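Long-range contacts in fervidolysin (Fervidobacterium pennivorans, PDB 1R6V), which degrades keratin into peptides as a subtilisin-like serine protease, which lets the bacterium grow on native feathers: residues A[6-12]-A[581-587]; A[562-566]-A[589-593]; A[607-613]-A[642-647]. The protein carries 1 engineered substitution. One frame throughout, in Å; residues are numbered along the deposited sequence.

From the N terminus, residues 6-12 of the presumed propeptide are met late in the chain by 581-587, so contact 1 closes a loop spanning 568 residues. Contact 2, 562-566 with 589-593, has its first segment within that loop and its second beyond it, so the two cross. Contact 3, 607-613 with 642-647, opens after both have closed. Contact 1 fastens the N-terminal loop to the second beta-sandwich domain, contact 2 joins the loops after strands 558-562 and 584-589, which lie in different sheets, and contact 3 pairs strands 604-610 and 644-647 of one sheet. Leu6 meets Trp644 between contacts 1 and 3, while Tyr590 meets Ile609 between contacts 2 and 3.

Contact 1. Residues A[6-12]-A[581-587]; sequences LASLPEI and LRGVYGR
Ile12 lays its CD1 methyl over one face of the Tyr585 ring, a CH-pi contact with CD1 4.0 Å from the ring centroid and only 17° off the normal. Tyr585 and Gly586 form a classic beta bulge, both hydrogen-bonded through their backbones to Val576 of strand 573-577. The overlap is one of several contacts by which segment 6-12, part of the presumed propeptide, lies against the second beta-sandwich domain. Backbone bonds run beside it: Val584 N donates to Pro10 O at 2.8 Å, and Val584 O accepts from Ile12 N. Together they make a single bridge between Glu11 and Val584. With Ile12 CG1 wedged between its own backbone N and carbonyl carbon (chi1 77°), CD1 also comes close to Val584 O, at 3.1 Å. The fit is tight at Gly583, where a beta carbon would fall 2.5 Å from Ile12 CG2 and would strike Pro10 O as well. Farther back, Leu9 crosses Val584 at a slant, CB to CG1 at 3.8 Å, and pushes CD2 toward Leu581 O. Leu6 CD2 approaches the same Val584 methyl, and both Leu6 and Val584 also touch Val575. The polar anchor is Arg587. Its chain runs extended from CG to NE, and Val584 CG2 lies over the rim of one guanidinium face. The single nitrogen NH2 bonds two carbonyls of the turning chain, both nearly in the guanidinium plane. Replacing this arginine with a leucine would probably leave the carbonyls of Leu6 and Leu9 without their shared donor and set the 6-9 turn free to shift. The grip is symmetrical in length: NH2 lies 2.8 Å from Leu6 O and 2.8 Å from Leu9 O, each N-H pointing almost straight at its acceptor.

Contact 2. Residues A[562-566]-A[589-593]; sequences FSTNL and AYARN
Tyr590 reaches from its backbone into the bend formed by 562-566, and nearly every atom of its ring has a partner there. From CB the side chain runs out opposite the backbone N (chi1 178°), which sends the ring across to the other loop. The first ring atom, CG, lies 3.8 Å from Leu566 CD1, and that methyl then serves the whole ring. It sits above the centre of one face in a close CH-pi contact, CD1 to centroid 3.3 Å and 9° off the normal. Leu566 crosses the tyrosine at about a right angle, with CD1 over the face and CG near CE2 and CZ. On one flank, CE1 comes within 3.6 Å of Phe562 CB; the two aromatic rings meet obliquely, their planes at 38°. On the other flank, CE2 passes near Thr564 O. The tip, OH, donates a short hydrogen bond of 2.6 Å to Thr564 O, an acceptor lying near the ring plane at its edge. The same OH touches Phe562 CB at 3.3 Å. Beyond the ring's contacts the backbones also join directly: Asn593 N donates to Phe562 O at 2.6 Å. A water adds a second link, accepting from Phe562 N and lying 2.6 Å from Ala591 O, to which it can donate. Arg592 spreads its CG and CD methylenes alongside Ser563 O and Thr564 O. The contact thus joins the two sheets of the second beta-sandwich domain through their loops, the one after strand 558-562 and the one after strand 584-589. Leu566 leans on Ile619 and Ile621 of strand 619-627, and both Leu566 and Tyr590 touch Ile609 of strand 604-610.

Contact 3. Residues A[607-613]-A[642-647]; sequences FGIQTLL and TTWTII
Phe607 accepts a hydrogen bond from Ile647 N at its carbonyl O, at 2.9 Å, while its own amide takes a water-mediated route. Phe607 N donates a hydrogen bond to a water 2.7 Å away, and that water donates to Ile647 O. Its ring leads away from the partner strand and stacks with Trp666. Next comes Gly608, a non-hydrogen-bonded pair with Ile646 at a CA-CA separation of 4.2 Å. The backbones lie so close here that a beta carbon on Gly608 would fall 3.0 Å from Thr645 O, a clash. Ile609 and Thr645 form the regular hydrogen-bonded pair: Ile609 N to Thr645 O measures 3.0 Å, and Thr645 N to Ile609 O 2.9 Å. Ile609 CD1 reaches along the same face of the sheet toward Ile647 CG1. Gln610 then faces Trp644 on the reverse side, their CB atoms near one another and both side-chain ends leading off; Leu6 of the N-terminal loop touches both residues. At Thr611 the ladder makes its last link, N to Thr643 O at 2.8 Å. With OG1 opposite the backbone N (chi1 175°), the CG2 methyl is left beside Thr643 O, at 3.5 Å, and OG1 bonds the carbonyl of Lys570. Beyond the strand, Leu613 still brushes Thr643 CG2 through its backbone carbon. The two strand segments run antiparallel at 155°. Phe607, Ile609 and Ile647 pack onto strand 619-627 of the other sheet, and Ile647 also meets Val634. Two antiparallel sheets facing each other across such apolar side chains, with strands 604-610 and 644-647 neighbours in one and the intervening 619-627 and 630-638 in the other, are the mark of a beta-sandwich.

Contact 1. Residues A[6-12]-A[581-587]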
loop_
_atom_site.group_PDB
_atom_site.type_symbol
_atom_site.label_atom_id
_atom_site.label_comp_id
_atom_site.label_asym_id
_atom_site.label_seq_id
_atom_site.Cartn_x
_atom_site.Cartn_y
_atom_site.Cartn_z
ATOM N N LEU A 6 -35.788 -15.621 -17.417
ATOM C CA LEU A 6 -35.909 -14.338 -16.734
ATOM C C LEU A 6 -37.246 -14.176 -16.006
ATOM O O LEU A 6 -37.307 -13.591 -14.924
ATOM C CB LEU A 6 -35.712 -13.205 -17.752
ATOM C CG LEU A 6 -35.266 -11.824 -17.270
ATOM C CD1 LEU A 6 -34.960 -10.938 -18.477
ATOM C CD2 LEU A 6 -36.345 -11.201 -16.416
ATOM N N ALA A 7 -38.313 -14.704 -16.602
ATOM C CA ALA A 7 -39.649 -14.611 -16.017
ATOM C C ALA A 7 -39.800 -15.462 -14.759
ATOM O O ALA A 7 -40.632 -15.170 -13.899
ATOM C CB ALA A 7 -40.693 -15.024 -17.052
ATOM N N SER A 8 -38.986 -16.504 -14.648
ATOM C CA SER A 8 -39.059 -17.403 -13.503
ATOM C C SER A 8 -38.204 -16.967 -12.316
ATOM O O SER A 8 -38.308 -17.536 -11.228
ATOM C CB SER A 8 -38.656 -18.813 -13.929
ATOM O OG SER A 8 -37.324 -18.824 -14.412
ATOM N N LEU A 9 -37.362 -15.961 -12.519
ATOM C CA LEU A 9 -36.503 -15.470 -11.450
ATOM C C LEU A 9 -37.298 -14.792 -10.344
ATOM O O LEU A 9 -38.243 -14.051 -10.606
ATOM C CB LEU A 9 -35.473 -14.480 -11.995
ATOM C CG LEU A 9 -34.357 -15.050 -12.870
ATOM C CD1 LEU A 9 -33.465 -13.907 -13.326
ATOM C CD2 LEU A 9 -33.548 -16.086 -12.106
ATOM N N PRO A 10 -36.921 -15.045 -9.083
ATOM C CA PRO A 10 -37.591 -14.460 -7.920
ATOM C C PRO A 10 -37.114 -13.038 -7.644
ATOM O O PRO A 10 -36.105 -12.590 -8.189
ATOM C CB PRO A 10 -37.201 -15.410 -6.796
ATOM C CG PRO A 10 -35.791 -15.771 -7.174
ATOM C CD PRO A 10 -35.937 -16.060 -8.662
ATOM N N GLU A 11 -37.845 -12.340 -6.783
ATOM C CA GLU A 11 -37.513 -10.973 -6.405
ATOM C C GLU A 11 -36.502 -11.025 -5.265
ATOM O O GLU A 11 -36.684 -11.794 -4.318
ATOM C CB GLU A 11 -38.773 -10.260 -5.926
ATOM C CG GLU A 11 -39.960 -10.472 -6.839
ATOM C CD GLU A 11 -41.264 -10.018 -6.218
ATOM O OE1 GLU A 11 -41.379 -8.814 -5.897
ATOM O OE2 GLU A 11 -42.170 -10.870 -6.056
ATOM N N ILE A 12 -35.442 -10.220 -5.355
ATOM C CA ILE A 12 -34.425 -10.185 -4.304
ATOM C C ILE A 12 -34.030 -8.762 -3.925
ATOM O O ILE A 12 -34.297 -7.815 -4.662
ATOM C CB ILE A 12 -33.144 -10.978 -4.702
ATOM C CG1 ILE A 12 -32.284 -10.171 -5.680
ATOM C CG2 ILE A 12 -33.533 -12.319 -5.291
ATOM C CD1 ILE A 12 -32.978 -9.776 -6.953
ATOM N N LEU A 581 -27.903 -12.842 -12.578
ATOM C CA LEU A 581 -29.195 -13.495 -12.776
ATOM C C LEU A 581 -29.659 -14.298 -11.565
ATOM O O LEU A 581 -30.308 -15.333 -11.715
ATOM C CB LEU A 581 -29.150 -14.405 -14.008
ATOM C CG LEU A 581 -28.718 -13.709 -15.298
ATOM C CD1 LEU A 581 -28.718 -14.691 -16.459
ATOM C CD2 LEU A 581 -29.660 -12.545 -15.576
ATOM N N ARG A 582 -29.333 -13.813 -10.369
ATOM C CA ARG A 582 -29.732 -14.480 -9.129
ATOM C C ARG A 582 -31.210 -14.192 -8.851
ATOM O O ARG A 582 -31.891 -14.945 -8.147
ATOM C CB ARG A 582 -28.872 -13.984 -7.954
ATOM C CG ARG A 582 -27.407 -14.442 -7.996
ATOM C CD ARG A 582 -26.567 -13.766 -6.918
ATOM N NE ARG A 582 -26.373 -12.344 -7.187
ATOM C CZ ARG A 582 -25.604 -11.537 -6.463
ATOM N NH1 ARG A 582 -24.946 -12.006 -5.410
ATOM N NH2 ARG A 582 -25.476 -10.259 -6.808
ATOM N N GLY A 583 -31.705 -13.100 -9.419
ATOM C CA GLY A 583 -33.093 -12.723 -9.227
ATOM C C GLY A 583 -33.344 -11.403 -9.917
ATOM O O GLY A 583 -32.460 -10.895 -10.610
ATOM N N VAL A 584 -34.538 -10.850 -9.737
ATOM C CA VAL A 584 -34.891 -9.574 -10.352
ATOM C C VAL A 584 -35.280 -8.552 -9.296
ATOM O O VAL A 584 -35.716 -8.912 -8.200
ATOM C CB VAL A 584 -36.071 -9.738 -11.349
ATOM C CG1 VAL A 584 -35.693 -10.727 -12.448
ATOM C CG2 VAL A 584 -37.319 -10.211 -10.616
ATOM N N TYR A 585 -35.105 -7.276 -9.624
ATOM C CA TYR A 585 -35.447 -6.196 -8.707
ATOM C C TYR A 585 -36.807 -5.588 -9.048
ATOM O O TYR A 585 -37.311 -4.719 -8.332
ATOM C CB TYR A 585 -34.370 -5.106 -8.740
ATOM C CG TYR A 585 -33.036 -5.560 -8.195
ATOM C CD1 TYR A 585 -31.951 -5.786 -9.044
ATOM C CD2 TYR A 585 -32.863 -5.781 -6.827
ATOM C CE1 TYR A 585 -30.722 -6.222 -8.544
ATOM C CE2 TYR A 585 -31.639 -6.219 -6.314
ATOM C CZ TYR A 585 -30.575 -6.435 -7.175
ATOM O OH TYR A 585 -29.363 -6.852 -6.671
ATOM N N GLY A 586 -37.393 -6.036 -10.153
ATOM C CA GLY A 586 -38.692 -5.519 -10.545
ATOM C C GLY A 586 -38.998 -5.679 -12.020
ATOM O O GLY A 586 -38.095 -5.689 -12.857
ATOM N N ARG A 587 -40.284 -5.815 -12.333
ATOM C CA ARG A 587 -40.740 -5.962 -13.708
ATOM C C ARG A 587 -41.858 -4.956 -13.955
ATOM O O ARG A 587 -42.668 -4.698 -13.066
ATOM C CB ARG A 587 -41.268 -7.376 -13.958
ATOM C CG ARG A 587 -40.265 -8.487 -13.722
ATOM C CD ARG A 587 -40.773 -9.789 -14.336
ATOM N NE ARG A 587 -39.864 -10.911 -14.126
ATOM C CZ ARG A 587 -39.716 -11.551 -12.969
ATOM N NH1 ARG A 587 -40.422 -11.177 -11.907
ATOM N NH2 ARG A 587 -38.868 -12.569 -12.880
#

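Contact 2. Residues A[562-566]-A[589-593]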
loop_
_atom_site.group_PDB
_atom_site.type_symbol
_atom_site.label_atom_id
_atom_site.label_comp_id
_atom_site.label_asym_id
_atom_site.label_seq_id
_atom_site.Cartn_x
_atom_site.Cartn_y
_atom_site.Cartn_z
ATOM N N PHE A 562 -36.760 3.222 -23.994
ATOM C CA PHE A 562 -36.575 2.403 -25.192
ATOM C C PHE A 562 -37.437 2.967 -26.312
ATOM O O PHE A 562 -38.555 3.407 -26.073
ATOM C CB PHE A 562 -36.967 0.953 -24.941
ATOM C CG PHE A 562 -36.261 0.336 -23.781
ATOM C CD1 PHE A 562 -36.818 0.398 -22.511
ATOM C CD2 PHE A 562 -35.040 -0.296 -23.955
ATOM C CE1 PHE A 562 -36.165 -0.169 -21.409
ATOM C CE2 PHE A 562 -34.371 -0.867 -22.869
ATOM C CZ PHE A 562 -34.943 -0.801 -21.590
ATOM N N SER A 563 -36.906 2.920 -27.528
ATOM C CA SER A 563 -37.577 3.468 -28.710
ATOM C C SER A 563 -38.178 2.446 -29.672
ATOM O O SER A 563 -38.944 2.811 -30.572
ATOM C CB SER A 563 -36.569 4.305 -29.482
ATOM O OG SER A 563 -35.465 3.491 -29.855
ATOM N N THR A 564 -37.838 1.177 -29.484
ATOM C CA THR A 564 -38.307 0.114 -30.369
ATOM C C THR A 564 -39.780 -0.250 -30.194
ATOM O O THR A 564 -40.291 -0.265 -29.085
ATOM C CB THR A 564 -37.453 -1.162 -30.166
ATOM O OG1 THR A 564 -36.063 -0.821 -30.238
ATOM C CG2 THR A 564 -37.771 -2.201 -31.241
ATOM N N ASN A 565 -40.463 -0.535 -31.302
ATOM C CA ASN A 565 -41.861 -0.932 -31.231
ATOM C C ASN A 565 -41.915 -2.445 -31.000
ATOM O O ASN A 565 -41.443 -3.215 -31.832
ATOM C CB ASN A 565 -42.576 -0.574 -32.539
ATOM C CG ASN A 565 -43.930 -1.240 -32.659
ATOM O OD1 ASN A 565 -44.637 -1.417 -31.668
ATOM N ND2 ASN A 565 -44.307 -1.600 -33.883
ATOM N N LEU A 566 -42.478 -2.865 -29.871
ATOM C CA LEU A 566 -42.572 -4.289 -29.548
ATOM C C LEU A 566 -44.018 -4.769 -29.528
ATOM O O LEU A 566 -44.358 -5.704 -28.799
ATOM C CB LEU A 566 -41.938 -4.560 -28.177
ATOM C CG LEU A 566 -40.461 -4.186 -28.000
ATOM C CD1 LEU A 566 -39.984 -4.569 -26.596
ATOM C CD2 LEU A 566 -39.632 -4.911 -29.036
ATOM N N ALA A 589 -44.543 -3.209 -17.306
ATOM C CA ALA A 589 -44.964 -3.284 -18.695
ATOM C C ALA A 589 -44.074 -2.411 -19.556
ATOM O O ALA A 589 -43.736 -1.289 -19.184
ATOM C CB ALA A 589 -46.421 -2.836 -18.835
ATOM N N TYR A 590 -43.702 -2.934 -20.714
ATOM C CA TYR A 590 -42.872 -2.205 -21.651
ATOM C C TYR A 590 -43.729 -1.150 -22.331
ATOM O O TYR A 590 -44.865 -1.424 -22.730
ATOM C CB TYR A 590 -42.324 -3.150 -22.714
ATOM C CG TYR A 590 -41.491 -2.473 -23.777
ATOM C CD1 TYR A 590 -40.104 -2.380 -23.650
ATOM C CD2 TYR A 590 -42.085 -1.939 -24.922
ATOM C CE1 TYR A 590 -39.325 -1.779 -24.634
ATOM C CE2 TYR A 590 -41.315 -1.334 -25.913
ATOM C CZ TYR A 590 -39.938 -1.259 -25.765
ATOM O OH TYR A 590 -39.164 -0.676 -26.739
ATOM N N ALA A 591 -43.183 0.052 -22.456
ATOM C CA ALA A 591 -43.881 1.144 -23.120
ATOM C C ALA A 591 -42.858 1.916 -23.952
ATOM O O ALA A 591 -41.904 2.471 -23.416
ATOM C CB ALA A 591 -44.541 2.055 -22.098
ATOM N N ARG A 592 -43.057 1.925 -25.267
ATOM C CA ARG A 592 -42.164 2.614 -26.185
ATOM C C ARG A 592 -42.086 4.098 -25.858
ATOM O O ARG A 592 -43.107 4.743 -25.617
ATOM C CB ARG A 592 -42.658 2.428 -27.625
ATOM C CG ARG A 592 -41.729 2.988 -28.685
ATOM C CD ARG A 592 -42.182 2.640 -30.111
ATOM N NE ARG A 592 -43.002 3.676 -30.736
ATOM C CZ ARG A 592 -44.251 3.966 -30.390
ATOM N NH1 ARG A 592 -44.846 3.295 -29.412
ATOM N NH2 ARG A 592 -44.910 4.929 -31.024
ATOM N N ASN A 593 -40.862 4.623 -25.833
ATOM C CA ASN A 593 -40.608 6.037 -25.560
ATOM C C ASN A 593 -40.942 6.489 -24.144
ATOM O O ASN A 593 -40.933 7.684 -23.845
ATOM C CB ASN A 593 -41.352 6.900 -26.583
ATOM C CG ASN A 593 -40.764 6.780 -27.970
ATOM O OD1 ASN A 593 -41.438 7.031 -28.971
ATOM N ND2 ASN A 593 -39.497 6.402 -28.040
HETATM O O HOH W 1 -39.369 2.884 -22.779
#

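Contact 3. Residues A[607-613]-A[642-647]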
loop_
_atom_site.group_PDB
_atom_site.type_symbol
_atom_site.label_atom_id
_atom_site.label_comp_id
_atom_site.label_asym_id
_atom_site.label_seq_id
_atom_site.Cartn_x
_atom_site.Cartn_y
_atom_site.Cartn_z
ATOM N N PHE A 607 -30.260 -4.603 -17.326
ATOM C CA PHE A 607 -31.585 -4.370 -17.905
ATOM C C PHE A 607 -31.967 -5.465 -18.880
ATOM O O PHE A 607 -31.146 -5.917 -19.660
ATOM C CB PHE A 607 -31.614 -3.032 -18.666
ATOM C CG PHE A 607 -31.135 -1.855 -17.863
ATOM C CD1 PHE A 607 -31.681 -1.583 -16.618
ATOM C CD2 PHE A 607 -30.162 -0.995 -18.373
ATOM C CE1 PHE A 607 -31.277 -0.472 -15.885
ATOM C CE2 PHE A 607 -29.747 0.122 -17.651
ATOM C CZ PHE A 607 -30.309 0.383 -16.401
ATOM N N GLY A 608 -33.217 -5.887 -18.838
ATOM C CA GLY A 608 -33.626 -6.916 -19.772
ATOM C C GLY A 608 -35.051 -6.729 -20.226
ATOM O O GLY A 608 -35.767 -5.833 -19.778
ATOM N N ILE A 609 -35.458 -7.595 -21.141
ATOM C CA ILE A 609 -36.806 -7.586 -21.655
ATOM C C ILE A 609 -37.257 -9.040 -21.718
ATOM O O ILE A 609 -36.480 -9.929 -22.075
ATOM C CB ILE A 609 -36.862 -6.939 -23.055
ATOM C CG1 ILE A 609 -36.545 -5.448 -22.922
ATOM C CG2 ILE A 609 -38.235 -7.136 -23.677
ATOM C CD1 ILE A 609 -36.672 -4.666 -24.172
ATOM N N GLN A 610 -38.494 -9.277 -21.311
ATOM C CA GLN A 610 -39.065 -10.616 -21.364
ATOM C C GLN A 610 -40.437 -10.526 -22.029
ATOM O O GLN A 610 -41.100 -9.493 -21.975
ATOM C CB GLN A 610 -39.213 -11.215 -19.963
ATOM C CG GLN A 610 -40.117 -10.438 -19.020
ATOM C CD GLN A 610 -40.402 -11.197 -17.724
ATOM O OE1 GLN A 610 -41.494 -11.746 -17.530
ATOM N NE2 GLN A 610 -39.410 -11.239 -16.840
ATOM N N THR A 611 -40.839 -11.618 -22.665
ATOM C CA THR A 611 -42.134 -11.702 -23.336
ATOM C C THR A 611 -42.731 -13.061 -22.973
ATOM O O THR A 611 -41.993 -14.023 -22.775
ATOM C CB THR A 611 -41.970 -11.599 -24.865
ATOM O OG1 THR A 611 -43.238 -11.811 -25.500
ATOM C CG2 THR A 611 -40.980 -12.632 -25.356
ATOM N N LEU A 612 -44.060 -13.139 -22.893
ATOM C CA LEU A 612 -44.743 -14.380 -22.530
ATOM C C LEU A 612 -44.538 -15.472 -23.580
ATOM O O LEU A 612 -44.348 -16.642 -23.243
ATOM C CB LEU A 612 -46.244 -14.120 -22.334
ATOM C CG LEU A 612 -47.063 -15.204 -21.616
ATOM C CD1 LEU A 612 -46.570 -15.346 -20.180
ATOM C CD2 LEU A 612 -48.542 -14.831 -21.622
ATOM N N LEU A 613 -44.574 -15.083 -24.850
ATOM C CA LEU A 613 -44.391 -16.029 -25.947
ATOM C C LEU A 613 -43.086 -15.754 -26.685
ATOM O O LEU A 613 -42.658 -14.610 -26.804
ATOM C CB LEU A 613 -45.569 -15.938 -26.920
ATOM C CG LEU A 613 -46.952 -16.235 -26.326
ATOM C CD1 LEU A 613 -48.025 -15.968 -27.366
ATOM C CD2 LEU A 613 -47.009 -17.688 -25.853
ATOM N N THR A 642 -36.755 -17.253 -28.445
ATOM C CA THR A 642 -36.477 -16.952 -27.041
ATOM C C THR A 642 -37.516 -15.997 -26.456
ATOM O O THR A 642 -38.241 -15.333 -27.193
ATOM C CB THR A 642 -35.071 -16.338 -26.859
ATOM O OG1 THR A 642 -35.046 -15.013 -27.400
ATOM C CG2 THR A 642 -34.024 -17.182 -27.570
ATOM N N THR A 643 -37.579 -15.932 -25.127
ATOM C CA THR A 643 -38.540 -15.081 -24.440
ATOM C C THR A 643 -37.896 -13.975 -23.613
ATOM O O THR A 643 -38.588 -13.258 -22.901
ATOM C CB THR A 643 -39.425 -15.906 -23.500
ATOM O OG1 THR A 643 -38.589 -16.708 -22.659
ATOM C CG2 THR A 643 -40.358 -16.811 -24.296
ATOM N N TRP A 644 -36.582 -13.838 -23.696
ATOM C CA TRP A 644 -35.914 -12.781 -22.937
ATOM C C TRP A 644 -34.528 -12.457 -23.453
ATOM O O TRP A 644 -33.868 -13.285 -24.081
ATOM C CB TRP A 644 -35.808 -13.166 -21.453
ATOM C CG TRP A 644 -34.903 -14.338 -21.184
ATOM C CD1 TRP A 644 -35.200 -15.661 -21.358
ATOM C CD2 TRP A 644 -33.537 -14.289 -20.743
ATOM N NE1 TRP A 644 -34.107 -16.438 -21.054
ATOM C CE2 TRP A 644 -33.073 -15.626 -20.676
ATOM C CE3 TRP A 644 -32.663 -13.250 -20.398
ATOM C CZ2 TRP A 644 -31.767 -15.951 -20.280
ATOM C CZ3 TRP A 644 -31.358 -13.574 -20.001
ATOM C CH2 TRP A 644 -30.925 -14.918 -19.947
ATOM N N THR A 645 -34.086 -11.232 -23.203
ATOM C CA THR A 645 -32.747 -10.848 -23.593
ATOM C C THR A 645 -32.280 -9.714 -22.696
ATOM O O THR A 645 -33.073 -9.150 -21.946
ATOM C CB THR A 645 -32.660 -10.428 -25.080
ATOM O OG1 THR A 645 -31.283 -10.314 -25.444
ATOM C CG2 THR A 645 -33.360 -9.087 -25.326
ATOM N N ILE A 646 -30.988 -9.414 -22.766
ATOM C CA ILE A 646 -30.387 -8.346 -21.965
ATOM C C ILE A 646 -30.050 -7.180 -22.894
ATOM O O ILE A 646 -29.670 -7.384 -24.039
ATOM C CB ILE A 646 -29.075 -8.824 -21.267
ATOM C CG1 ILE A 646 -29.376 -9.983 -20.314
ATOM C CG2 ILE A 646 -28.454 -7.685 -20.470
ATOM C CD1 ILE A 646 -29.519 -11.301 -21.006
ATOM N N ILE A 647 -30.178 -5.962 -22.385
ATOM C CA ILE A 647 -29.914 -4.763 -23.178
ATOM C C ILE A 647 -28.871 -3.892 -22.502
ATOM O O ILE A 647 -29.042 -3.531 -21.342
ATOM C CB ILE A 647 -31.179 -3.884 -23.290
ATOM C CG1 ILE A 647 -32.364 -4.703 -23.808
ATOM C CG2 ILE A 647 -30.895 -2.682 -24.187
ATOM C CD1 ILE A 647 -32.222 -5.149 -25.224
HETATM O O HOH W 2 -28.112 -3.921 -18.847
#